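Local coordinates for protein methylxanthine N1-demethylase NdmA (Pseudomonas putida, PDB 6ICN) that removes the N1-methyl group of caffeine and related methylxanthines by Rieske-type, O2-dependent oxidation with electrons from NAD(P)H, giving theobromine from caffeine and releasing formaldehyde, at residues W35-V41 and G139-R144; L52-A56 and L87-V92; N61-V65 and A75-R79; I167-E171 and H296-D301. All blocks are in the same frame, centred on the assembly; numbering follows the deposited sequence.

Contact 1 of 4, residues W35-V41 and G139-R144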
# COMPACT_ATOMS: atom_id res chain seq x y z
N TRP A 35 -2.19 -37.45 -15.82
CA TRP A 35 -1.76 -37.03 -14.49
C TRP A 35 -1.14 -35.64 -14.56
O TRP A 35 -0.23 -35.41 -15.37
CB TRP A 35 -0.75 -38.01 -13.91
CG TRP A 35 -1.31 -39.39 -13.63
CD1 TRP A 35 -1.43 -40.43 -14.53
CD2 TRP A 35 -1.83 -39.88 -12.38
NE1 TRP A 35 -1.99 -41.53 -13.90
CE2 TRP A 35 -2.24 -41.21 -12.59
CE3 TRP A 35 -1.98 -39.31 -11.11
CZ2 TRP A 35 -2.78 -41.99 -11.57
CZ3 TRP A 35 -2.52 -40.09 -10.10
CH2 TRP A 35 -2.90 -41.42 -10.33
N HIS A 36 -1.57 -34.75 -13.68
CA HIS A 36 -0.97 -33.43 -13.58
C HIS A 36 -0.56 -33.16 -12.14
O HIS A 36 -1.29 -33.50 -11.22
CB HIS A 36 -1.96 -32.33 -14.02
CG HIS A 36 -2.48 -32.51 -15.42
ND1 HIS A 36 -1.73 -32.20 -16.53
CD2 HIS A 36 -3.68 -32.94 -15.87
CE1 HIS A 36 -2.44 -32.45 -17.62
NE2 HIS A 36 -3.63 -32.90 -17.25
N PRO A 37 0.58 -32.49 -11.93
CA PRO A 37 0.97 -32.10 -10.57
C PRO A 37 0.12 -30.93 -10.12
O PRO A 37 -0.18 -30.03 -10.92
CB PRO A 37 2.44 -31.70 -10.72
CG PRO A 37 2.48 -31.10 -12.14
CD PRO A 37 1.46 -31.89 -12.96
N VAL A 38 -0.25 -30.91 -8.85
CA VAL A 38 -1.07 -29.82 -8.35
C VAL A 38 -0.40 -29.06 -7.21
O VAL A 38 -0.74 -27.89 -6.99
CB VAL A 38 -2.47 -30.30 -7.91
CG1 VAL A 38 -3.22 -30.83 -9.15
CG2 VAL A 38 -2.39 -31.37 -6.79
N CYS A 39 0.55 -29.66 -6.52
CA CYS A 39 1.25 -29.01 -5.43
C CYS A 39 2.46 -29.85 -5.08
O CYS A 39 2.56 -31.01 -5.49
CB CYS A 39 0.33 -28.83 -4.21
SG CYS A 39 -0.20 -30.39 -3.40
N THR A 40 3.40 -29.23 -4.36
CA THR A 40 4.45 -30.02 -3.74
C THR A 40 3.93 -30.62 -2.43
O THR A 40 2.96 -30.13 -1.84
CB THR A 40 5.69 -29.18 -3.43
OG1 THR A 40 5.37 -28.19 -2.43
CG2 THR A 40 6.21 -28.48 -4.70
N VAL A 41 4.59 -31.70 -2.00
CA VAL A 41 4.29 -32.26 -0.68
C VAL A 41 4.52 -31.20 0.39
O VAL A 41 3.70 -31.04 1.31
CB VAL A 41 5.14 -33.52 -0.42
CG1 VAL A 41 4.98 -34.00 1.03
CG2 VAL A 41 4.71 -34.64 -1.38
N GLY A 139 8.07 -36.06 -4.73
CA GLY A 139 7.86 -34.90 -3.88
C GLY A 139 6.76 -33.98 -4.36
O GLY A 139 6.58 -32.89 -3.79
N LEU A 140 6.05 -34.36 -5.41
CA LEU A 140 4.86 -33.64 -5.86
C LEU A 140 3.63 -34.51 -5.66
O LEU A 140 3.72 -35.74 -5.58
CB LEU A 140 4.98 -33.26 -7.35
CG LEU A 140 6.26 -32.55 -7.82
CD1 LEU A 140 6.21 -32.22 -9.32
CD2 LEU A 140 6.55 -31.30 -7.01
N ILE A 141 2.48 -33.85 -5.62
CA ILE A 141 1.18 -34.52 -5.56
C ILE A 141 0.56 -34.42 -6.94
O ILE A 141 0.44 -33.32 -7.50
CB ILE A 141 0.26 -33.87 -4.51
CG1 ILE A 141 0.89 -33.94 -3.12
CG2 ILE A 141 -1.12 -34.52 -4.54
CD1 ILE A 141 1.14 -35.33 -2.65
N TRP A 142 0.15 -35.58 -7.49
CA TRP A 142 -0.37 -35.68 -8.85
C TRP A 142 -1.83 -36.12 -8.83
O TRP A 142 -2.22 -36.97 -8.03
CB TRP A 142 0.43 -36.71 -9.66
CG TRP A 142 1.89 -36.47 -9.71
CD1 TRP A 142 2.81 -36.77 -8.73
CD2 TRP A 142 2.62 -35.91 -10.80
NE1 TRP A 142 4.07 -36.41 -9.16
CE2 TRP A 142 3.97 -35.87 -10.42
CE3 TRP A 142 2.24 -35.40 -12.06
CZ2 TRP A 142 4.97 -35.38 -11.27
CZ3 TRP A 142 3.23 -34.92 -12.89
CH2 TRP A 142 4.58 -34.90 -12.49
N ILE A 143 -2.65 -35.54 -9.71
CA ILE A 143 -4.06 -35.87 -9.81
C ILE A 143 -4.42 -36.20 -11.26
O ILE A 143 -4.00 -35.51 -12.18
CB ILE A 143 -4.96 -34.72 -9.29
CG1 ILE A 143 -4.78 -34.56 -7.78
CG2 ILE A 143 -6.44 -34.99 -9.61
CD1 ILE A 143 -5.54 -33.35 -7.23
N ARG A 144 -5.20 -37.28 -11.45
CA ARG A 144 -5.80 -37.58 -12.75
C ARG A 144 -7.31 -37.47 -12.62
O ARG A 144 -7.93 -38.24 -11.88
CB ARG A 144 -5.41 -38.97 -13.25
CG ARG A 144 -6.06 -39.31 -14.61
CD ARG A 144 -5.52 -40.63 -15.16
NE ARG A 144 -5.77 -41.75 -14.25
CZ ARG A 144 -5.27 -42.97 -14.42
NH1 ARG A 144 -4.50 -43.23 -15.47
NH2 ARG A 144 -5.55 -43.94 -13.55
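Arg144 lays its aliphatic stem over the indole of Trp35, with CB 4.0 Å from the centroid of the Trp35 six-membered ring, a CH-pi contact. With chi1 at 179° the Arg144 chain runs straight out from the backbone N and bends only at chi3, which carries the guanidinium along the indole until Trp35 NE1 lies over its face, the planes 38° apart. Two residues along, on the same face, a second CH-pi contact sets Pro37 CB over the six-membered ring of Trp142, while Pro37 CD reaches Trp142 CZ3 at 3.5 Å. The two indoles do not stack: the side chains cross at about a right angle, Trp35 CE3 approaching Trp142 CB. On the opposite face Cys39 SG lies 3.7 Å from Ile141 CB, and Val38, at an irregularity in the strand, reaches Ile143 CD1 with CG2.

An antiparallel ladder sets these pairs. His36 and Ile143 exchange both backbone bonds, N of His36 to O of Ile143 being 3.0 Å. Val38 N then gives to Ile141 O, but Ile141 N gives to Cys39 O, a beta bulge that puts two residues opposite one. Beyond it Val41 N bonds Gly139 O at 2.9 Å; glycine suits position 139, where phi is positive. Thr40 N-caps the helix that follows, its OG1 bonded to Glu43 N.

Asp133, in the neighbouring strand 131-137, forms a salt bridge with Arg144, and Ser147 and Thr152 also bind its guanidinium. Strand 35-40 thus joins the Rieske-domain sheet through backbone bonds, and the buried arginine offers apolar carbons to tryptophan while its charge is answered by Asp133.

Contact 2 of 4, residues L52-A56 and L87-V92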
# COMPACT_ATOMS: atom_id res chain seq x y z
N LEU A 52 -1.30 -32.19 7.72
CA LEU A 52 -2.03 -33.22 6.97
C LEU A 52 -2.91 -32.62 5.88
O LEU A 52 -3.68 -33.35 5.24
CB LEU A 52 -2.89 -34.06 7.91
CG LEU A 52 -2.17 -34.70 9.10
CD1 LEU A 52 -3.17 -35.38 10.03
CD2 LEU A 52 -1.14 -35.67 8.58
N GLY A 53 -2.80 -31.33 5.65
CA GLY A 53 -3.81 -30.63 4.86
C GLY A 53 -5.00 -30.31 5.74
O GLY A 53 -4.92 -30.41 6.98
N PRO A 54 -6.14 -29.94 5.13
CA PRO A 54 -6.38 -29.94 3.68
C PRO A 54 -5.76 -28.76 2.96
O PRO A 54 -5.47 -27.72 3.56
CB PRO A 54 -7.90 -29.86 3.58
CG PRO A 54 -8.31 -29.07 4.86
CD PRO A 54 -7.35 -29.62 5.91
N LEU A 55 -5.59 -28.90 1.65
CA LEU A 55 -5.08 -27.83 0.80
C LEU A 55 -5.99 -27.72 -0.42
O LEU A 55 -6.22 -28.72 -1.10
CB LEU A 55 -3.63 -28.12 0.36
CG LEU A 55 -3.07 -27.20 -0.74
CD1 LEU A 55 -2.99 -25.76 -0.20
CD2 LEU A 55 -1.70 -27.67 -1.28
N ALA A 56 -6.50 -26.52 -0.69
CA ALA A 56 -7.24 -26.26 -1.92
C ALA A 56 -6.27 -26.17 -3.10
O ALA A 56 -5.26 -25.46 -3.04
CB ALA A 56 -8.04 -24.96 -1.81
N LEU A 87 -14.59 -27.95 1.68
CA LEU A 87 -13.86 -28.87 2.55
C LEU A 87 -12.43 -28.43 2.83
O LEU A 87 -11.85 -28.85 3.84
CB LEU A 87 -13.87 -30.27 1.91
CG LEU A 87 -15.28 -30.83 1.68
CD1 LEU A 87 -15.17 -32.16 0.89
CD2 LEU A 87 -16.08 -31.01 2.97
N SER A 88 -11.84 -27.59 1.97
CA SER A 88 -10.49 -27.09 2.20
C SER A 88 -10.41 -26.14 3.38
O SER A 88 -9.30 -25.82 3.83
CB SER A 88 -9.95 -26.41 0.94
OG SER A 88 -10.82 -25.35 0.49
N LEU A 89 -11.55 -25.67 3.90
CA LEU A 89 -11.56 -24.91 5.14
C LEU A 89 -11.78 -25.80 6.35
O LEU A 89 -11.93 -25.30 7.47
CB LEU A 89 -12.63 -23.81 5.08
CG LEU A 89 -12.41 -22.72 4.03
CD1 LEU A 89 -13.45 -21.62 4.26
CD2 LEU A 89 -11.01 -22.16 4.09
N GLY A 90 -11.77 -27.12 6.15
CA GLY A 90 -12.03 -28.09 7.20
C GLY A 90 -10.77 -28.65 7.83
O GLY A 90 -9.70 -28.03 7.81
N THR A 91 -10.89 -29.86 8.39
CA THR A 91 -9.85 -30.45 9.21
C THR A 91 -9.77 -31.95 8.96
O THR A 91 -10.80 -32.60 8.76
CB THR A 91 -10.12 -30.18 10.71
OG1 THR A 91 -9.02 -30.65 11.51
CG2 THR A 91 -11.34 -30.87 11.15
N VAL A 92 -8.56 -32.49 8.95
CA VAL A 92 -8.39 -33.95 8.91
C VAL A 92 -8.63 -34.49 10.31
O VAL A 92 -8.05 -34.01 11.29
CB VAL A 92 -6.99 -34.32 8.40
CG1 VAL A 92 -6.75 -35.84 8.56
CG2 VAL A 92 -6.82 -33.89 6.95
O HOH W 1 -6.37 -30.80 9.24
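Pro54 brings the one ring of this contact, a puckered pyrrolidine, and turns its CG and CD toward a row of carbonyl oxygens. Gly90 O sits 3.4 Å from Pro54 CD and is also the nearest atom to CG, with the carbonyls of Ser88 and Leu87 a little farther from CG. In the Rieske domain these segments join two layers, the larger sheet, of which strand 55-59 is an outer member, and the small sheet of the cluster-binding part of the domain, whose first strand is 91-93.

The peptide bond before Pro54 is cis, a geometry proline tolerates better than other residues, and it makes the chain turn abruptly just before strand 55-59. Gly53, with phi positive at 81°, suits the same turn. Across from it the 3-10 segment 87-89 is closed by Gly90 N bonding Leu87 O, and Gly90 has no CB to crowd that carbonyl.

Carbon contacts flank the proline. The side chains of Leu52 and Val92 cross at about a right angle, Leu52 CD1 meeting Val92 CG1 at 3.9 Å, and beyond the ring Ala56 CB rests 3.6 Å from Ser88 CB. Ser88 OG is turned to a hydrogen bond with Asp78. Behind the 3-10 segment, Leu87 covers Cys80 and Cys99, with its side chain about 5 Å from the iron-sulfur cluster at the nearest atoms, while Leu89 packs on Ser313 of the second subunit.

No direct hydrogen bond spans the two segments; instead one water joins their backbones, donating to Gly53 O at 2.7 Å and accepting from Val92 N at 2.8 Å.

Contact 3 of 4, residues N61-V65 and A75-R79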
# COMPACT_ATOMS: atom_id res chain seq x y z
N ASN A 61 -9.55 -25.93 -14.23
CA ASN A 61 -10.70 -25.18 -13.71
C ASN A 61 -11.57 -25.96 -12.72
O ASN A 61 -12.66 -25.48 -12.37
CB ASN A 61 -11.59 -24.65 -14.84
CG ASN A 61 -12.10 -23.23 -14.57
OD1 ASN A 61 -11.45 -22.44 -13.88
ND2 ASN A 61 -13.27 -22.92 -15.10
N GLU A 62 -11.12 -27.12 -12.25
CA GLU A 62 -11.81 -27.84 -11.18
C GLU A 62 -11.25 -27.42 -9.83
O GLU A 62 -10.03 -27.41 -9.64
CB GLU A 62 -11.61 -29.35 -11.35
CG GLU A 62 -12.19 -29.89 -12.64
CD GLU A 62 -13.60 -30.40 -12.45
OE1 GLU A 62 -14.29 -29.96 -11.50
OE2 GLU A 62 -14.01 -31.27 -13.25
N GLN A 63 -12.14 -27.13 -8.88
CA GLN A 63 -11.72 -26.80 -7.51
C GLN A 63 -11.67 -28.09 -6.70
O GLN A 63 -12.70 -28.72 -6.46
CB GLN A 63 -12.68 -25.81 -6.88
CG GLN A 63 -12.74 -24.49 -7.62
CD GLN A 63 -13.62 -23.49 -6.90
OE1 GLN A 63 -13.18 -22.85 -5.96
NE2 GLN A 63 -14.86 -23.37 -7.33
N LEU A 64 -10.47 -28.48 -6.29
CA LEU A 64 -10.24 -29.73 -5.59
C LEU A 64 -9.62 -29.48 -4.22
O LEU A 64 -9.11 -28.39 -3.94
CB LEU A 64 -9.31 -30.63 -6.41
CG LEU A 64 -9.66 -30.83 -7.89
CD1 LEU A 64 -8.59 -31.63 -8.61
CD2 LEU A 64 -11.04 -31.47 -8.03
N VAL A 65 -9.65 -30.50 -3.37
CA VAL A 65 -8.97 -30.44 -2.08
C VAL A 65 -8.12 -31.70 -1.93
O VAL A 65 -8.57 -32.80 -2.27
CB VAL A 65 -9.99 -30.29 -0.93
CG1 VAL A 65 -11.02 -31.45 -0.95
CG2 VAL A 65 -9.28 -30.18 0.42
N ALA A 75 -7.60 -36.88 -3.11
CA ALA A 75 -8.14 -35.69 -3.77
C ALA A 75 -9.66 -35.83 -3.93
O ALA A 75 -10.15 -36.85 -4.44
CB ALA A 75 -7.47 -35.49 -5.14
N MET A 76 -10.40 -34.82 -3.48
CA MET A 76 -11.86 -34.77 -3.60
C MET A 76 -12.24 -33.44 -4.23
O MET A 76 -11.48 -32.48 -4.20
CB MET A 76 -12.57 -34.89 -2.24
CG MET A 76 -12.28 -36.13 -1.44
SD MET A 76 -13.22 -36.02 0.09
CE MET A 76 -12.17 -37.05 1.13
N ARG A 77 -13.45 -33.37 -4.79
CA ARG A 77 -13.97 -32.05 -5.13
C ARG A 77 -14.10 -31.20 -3.87
O ARG A 77 -14.57 -31.66 -2.83
CB ARG A 77 -15.33 -32.16 -5.81
CG ARG A 77 -15.79 -30.83 -6.39
CD ARG A 77 -17.03 -31.00 -7.27
NE ARG A 77 -16.94 -32.15 -8.17
CZ ARG A 77 -16.37 -32.11 -9.36
NH1 ARG A 77 -15.83 -30.99 -9.80
NH2 ARG A 77 -16.34 -33.18 -10.12
N ASP A 78 -13.69 -29.92 -3.97
CA ASP A 78 -13.70 -29.04 -2.81
C ASP A 78 -15.09 -28.44 -2.57
O ASP A 78 -15.31 -27.23 -2.63
CB ASP A 78 -12.66 -27.94 -3.00
CG ASP A 78 -12.39 -27.18 -1.72
OD1 ASP A 78 -12.88 -27.62 -0.66
OD2 ASP A 78 -11.70 -26.15 -1.80
N ARG A 79 -16.05 -29.32 -2.29
CA ARG A 79 -17.45 -28.90 -2.20
C ARG A 79 -18.23 -29.96 -1.43
O ARG A 79 -18.42 -31.07 -1.94
CB ARG A 79 -18.04 -28.69 -3.58
CG ARG A 79 -19.46 -28.15 -3.57
CD ARG A 79 -19.99 -27.96 -5.00
NE ARG A 79 -21.38 -27.56 -4.93
CZ ARG A 79 -22.41 -28.30 -5.31
NH1 ARG A 79 -22.23 -29.50 -5.86
NH2 ARG A 79 -23.64 -27.83 -5.15
O HOH W 2 -14.76 -28.98 -8.73
O HOH W 3 -11.49 -24.01 -4.04
O HOH W 4 -10.45 -25.80 -4.17
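Glu62 and Arg77 lean together across the strands, carboxylate and guanidinium planes 42° apart, in a salt bridge between Glu62 OE1 and Arg77 NH1. OE1 lies near the guanidinium plane, but NH1 approaches it from the syn side and 28° out of the carboxylate plane; with so short a modelled separation the detail is doubtful. Glu62 folds at chi2 (-93°) to bring the acid over, and Arg77 bends at chi3 to meet it. Each charge has a second partner: Glu62 OE2 binds Arg32, and Arg77 NH2 binds Asp130.

Val65 and Met76 lie side by side and point the same way, Val65 CG1 4.0 Å from Met76 CB, as befits a hydrogen-bonded antiparallel pair. Val65 N donates to Met76 O at 2.8 Å and Met76 N to Val65 O at 3.0 Å. This is the open end of the beta hairpin 62-69/72-77 in the Rieske domain. Leu64 turns away from its partner Arg77, as suits an apolar residue facing the interior.

Where the strand ends, Asp78 forms the centre of an inverse gamma turn and its N still bonds Gln63 O, at 2.9 Å. Its CB packs 3.6 Å from Leu64 C. A water donates to both Gln63 OE1 (2.8 Å) and Asp78 OD2, joining the two side chains. Besides Ser88, the partner of its carboxylate, Asp78 has Trp315 of the second subunit, whose NE1 donates to Asp78 O, and Arg79 forms a salt bridge with Asp322 of that subunit.

Contact 4 of 4, residues I167-E171 and H296-D301. With CFF (caffeine), chain F.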
# COMPACT_ATOMS: atom_id res chain seq x y z
N ILE A 167 18.99 -33.98 -5.11
CA ILE A 167 17.75 -33.47 -5.71
C ILE A 167 17.25 -32.27 -4.91
O ILE A 167 17.18 -32.33 -3.68
CB ILE A 167 16.68 -34.56 -5.77
CG1 ILE A 167 17.14 -35.72 -6.65
CG2 ILE A 167 15.35 -33.99 -6.26
CD1 ILE A 167 16.16 -36.89 -6.69
N VAL A 168 16.88 -31.19 -5.62
CA VAL A 168 16.27 -30.01 -5.02
C VAL A 168 14.92 -29.76 -5.69
O VAL A 168 14.85 -29.67 -6.92
CB VAL A 168 17.18 -28.77 -5.17
CG1 VAL A 168 16.44 -27.50 -4.72
CG2 VAL A 168 18.50 -28.96 -4.40
N ILE A 169 13.87 -29.66 -4.88
CA ILE A 169 12.52 -29.33 -5.36
C ILE A 169 12.31 -27.83 -5.14
O ILE A 169 12.26 -27.36 -4.00
CB ILE A 169 11.45 -30.13 -4.61
CG1 ILE A 169 11.70 -31.64 -4.76
CG2 ILE A 169 10.04 -29.74 -5.11
CD1 ILE A 169 10.86 -32.51 -3.78
N GLN A 170 12.14 -27.09 -6.22
CA GLN A 170 11.93 -25.65 -6.03
C GLN A 170 10.49 -25.34 -5.65
O GLN A 170 9.57 -26.15 -5.83
CB GLN A 170 12.33 -24.87 -7.28
CG GLN A 170 13.81 -24.96 -7.56
CD GLN A 170 14.36 -23.78 -8.35
OE1 GLN A 170 15.52 -23.79 -8.73
NE2 GLN A 170 13.54 -22.76 -8.59
N GLU A 171 10.29 -24.14 -5.11
CA GLU A 171 8.93 -23.68 -4.90
C GLU A 171 8.24 -23.47 -6.26
O GLU A 171 8.89 -23.06 -7.22
CB GLU A 171 8.92 -22.39 -4.10
CG GLU A 171 9.25 -22.66 -2.63
CD GLU A 171 9.42 -21.41 -1.80
OE1 GLU A 171 9.25 -20.30 -2.34
OE2 GLU A 171 9.71 -21.56 -0.59
N HIS A 296 22.28 -22.59 -7.62
CA HIS A 296 21.45 -23.11 -8.70
C HIS A 296 20.05 -22.52 -8.67
O HIS A 296 19.50 -22.18 -9.73
CB HIS A 296 21.43 -24.63 -8.61
CG HIS A 296 22.80 -25.22 -8.73
ND1 HIS A 296 23.46 -25.30 -9.94
CD2 HIS A 296 23.69 -25.62 -7.79
CE1 HIS A 296 24.67 -25.79 -9.75
NE2 HIS A 296 24.84 -25.98 -8.45
N ILE A 297 19.45 -22.40 -7.48
CA ILE A 297 18.10 -21.85 -7.39
C ILE A 297 18.09 -20.42 -7.92
O ILE A 297 17.19 -20.04 -8.68
CB ILE A 297 17.58 -21.92 -5.94
CG1 ILE A 297 17.34 -23.37 -5.53
CG2 ILE A 297 16.27 -21.11 -5.81
CD1 ILE A 297 17.21 -23.58 -4.01
N ALA A 298 19.10 -19.63 -7.57
CA ALA A 298 19.13 -18.25 -8.05
C ALA A 298 19.26 -18.21 -9.57
O ALA A 298 18.62 -17.39 -10.23
CB ALA A 298 20.27 -17.49 -7.38
N PHE A 299 20.10 -19.10 -10.13
CA PHE A 299 20.25 -19.17 -11.58
C PHE A 299 18.95 -19.58 -12.26
O PHE A 299 18.52 -18.95 -13.24
CB PHE A 299 21.37 -20.15 -11.94
CG PHE A 299 21.63 -20.23 -13.41
CD1 PHE A 299 22.40 -19.28 -14.04
CD2 PHE A 299 21.07 -21.24 -14.17
CE1 PHE A 299 22.63 -19.33 -15.41
CE2 PHE A 299 21.29 -21.31 -15.53
CZ PHE A 299 22.07 -20.35 -16.15
N ASN A 300 18.29 -20.63 -11.75
CA ASN A 300 17.00 -21.03 -12.33
C ASN A 300 16.00 -19.89 -12.27
O ASN A 300 15.28 -19.62 -13.24
CB ASN A 300 16.44 -22.27 -11.61
CG ASN A 300 17.31 -23.49 -11.80
OD1 ASN A 300 17.99 -23.63 -12.81
ND2 ASN A 300 17.32 -24.37 -10.80
N ASP A 301 15.93 -19.19 -11.12
CA ASP A 301 15.00 -18.09 -10.98
C ASP A 301 15.29 -16.98 -11.97
O ASP A 301 14.37 -16.34 -12.50
CB ASP A 301 15.05 -17.55 -9.55
CG ASP A 301 14.41 -18.48 -8.53
OD1 ASP A 301 13.75 -19.48 -8.92
OD2 ASP A 301 14.57 -18.20 -7.32
N1 CFF F . 15.87 -24.36 -19.70
C2 CFF F . 17.11 -24.82 -20.07
C10 CFF F . 14.79 -24.35 -20.67
C6 CFF F . 15.65 -23.91 -18.46
N3 CFF F . 18.12 -24.82 -19.17
O11 CFF F . 17.30 -25.22 -21.18
C12 CFF F . 19.45 -25.31 -19.55
C4 CFF F . 17.90 -24.37 -17.91
C5 CFF F . 16.69 -23.92 -17.55
N9 CFF F . 18.72 -24.26 -16.85
O13 CFF F . 14.56 -23.51 -18.15
N7 CFF F . 16.75 -23.55 -16.26
C8 CFF F . 18.00 -23.76 -15.83
C14 CFF F . 15.85 -23.00 -15.26
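Gln170 meets Asn300 in a small polar contact between strand and helix: strand 166-175 edges the large antiparallel sheet of the catalytic domain, and helix 293-313 lies against that sheet in the helix-grip fold of Rieske oxygenases. The main link is amide to amide. Asn300 ND2 donates to Gln170 OE1 at 2.8 Å with an angle of 170° at the hydrogen; the acceptor lies in the Asn300 amide plane, whereas the donor is tilted 33° from the Gln170 carbonyl plane, the two amides being 37° apart. The Gln170 chain is extended beyond CG, long enough to span from strand to helix, and its NE2 makes a weak, bent bond to Asp301 OD1 at 3.3 Å. Beside this polar group, Val168 CG1 touches Ile297 CD1 at 4.1 Å, the branched side chains crossing at about a right angle, and Ile297 CG1 also packs 3.7 Å from Gln170 OE1.

Asn300 belongs to the caffeine pocket. Its OD1 approaches caffeine C8 at 3.0 Å and the N7-methyl carbon C14 at 3.3 Å, while the edge of Phe299 faces C8. Asparagine thus spends one N-H of its amide on Gln170 and turns its carbonyl to the substrate. Gln170 appears to act as a second-shell residue that favours the rotation of the Asn300 amide in which oxygen faces the imidazole end of caffeine, remote from the N1-methyl group to be removed.

From the N terminus, residues 35-41 open contact 1, 52-56 open contact 2 and 61-65 open contact 3. They close in reverse order, contact 3 at 75-79, contact 2 at 87-92 and contact 1 at 139-144, so the loops nest without crossing. All three share the larger Rieske sheet, contact 2 tying it to the small sheet of the cluster-binding part. Side chains also bridge them: Cys39 packs on Leu55, Ile143 on Ala75, and Pro54 on Val65. Contact 4 follows in series, closing a loop of the catalytic domain from 167-171 to 296-301. It touches contact 1, where Ile169 packs against Gly139, but neither contact 2 nor contact 3.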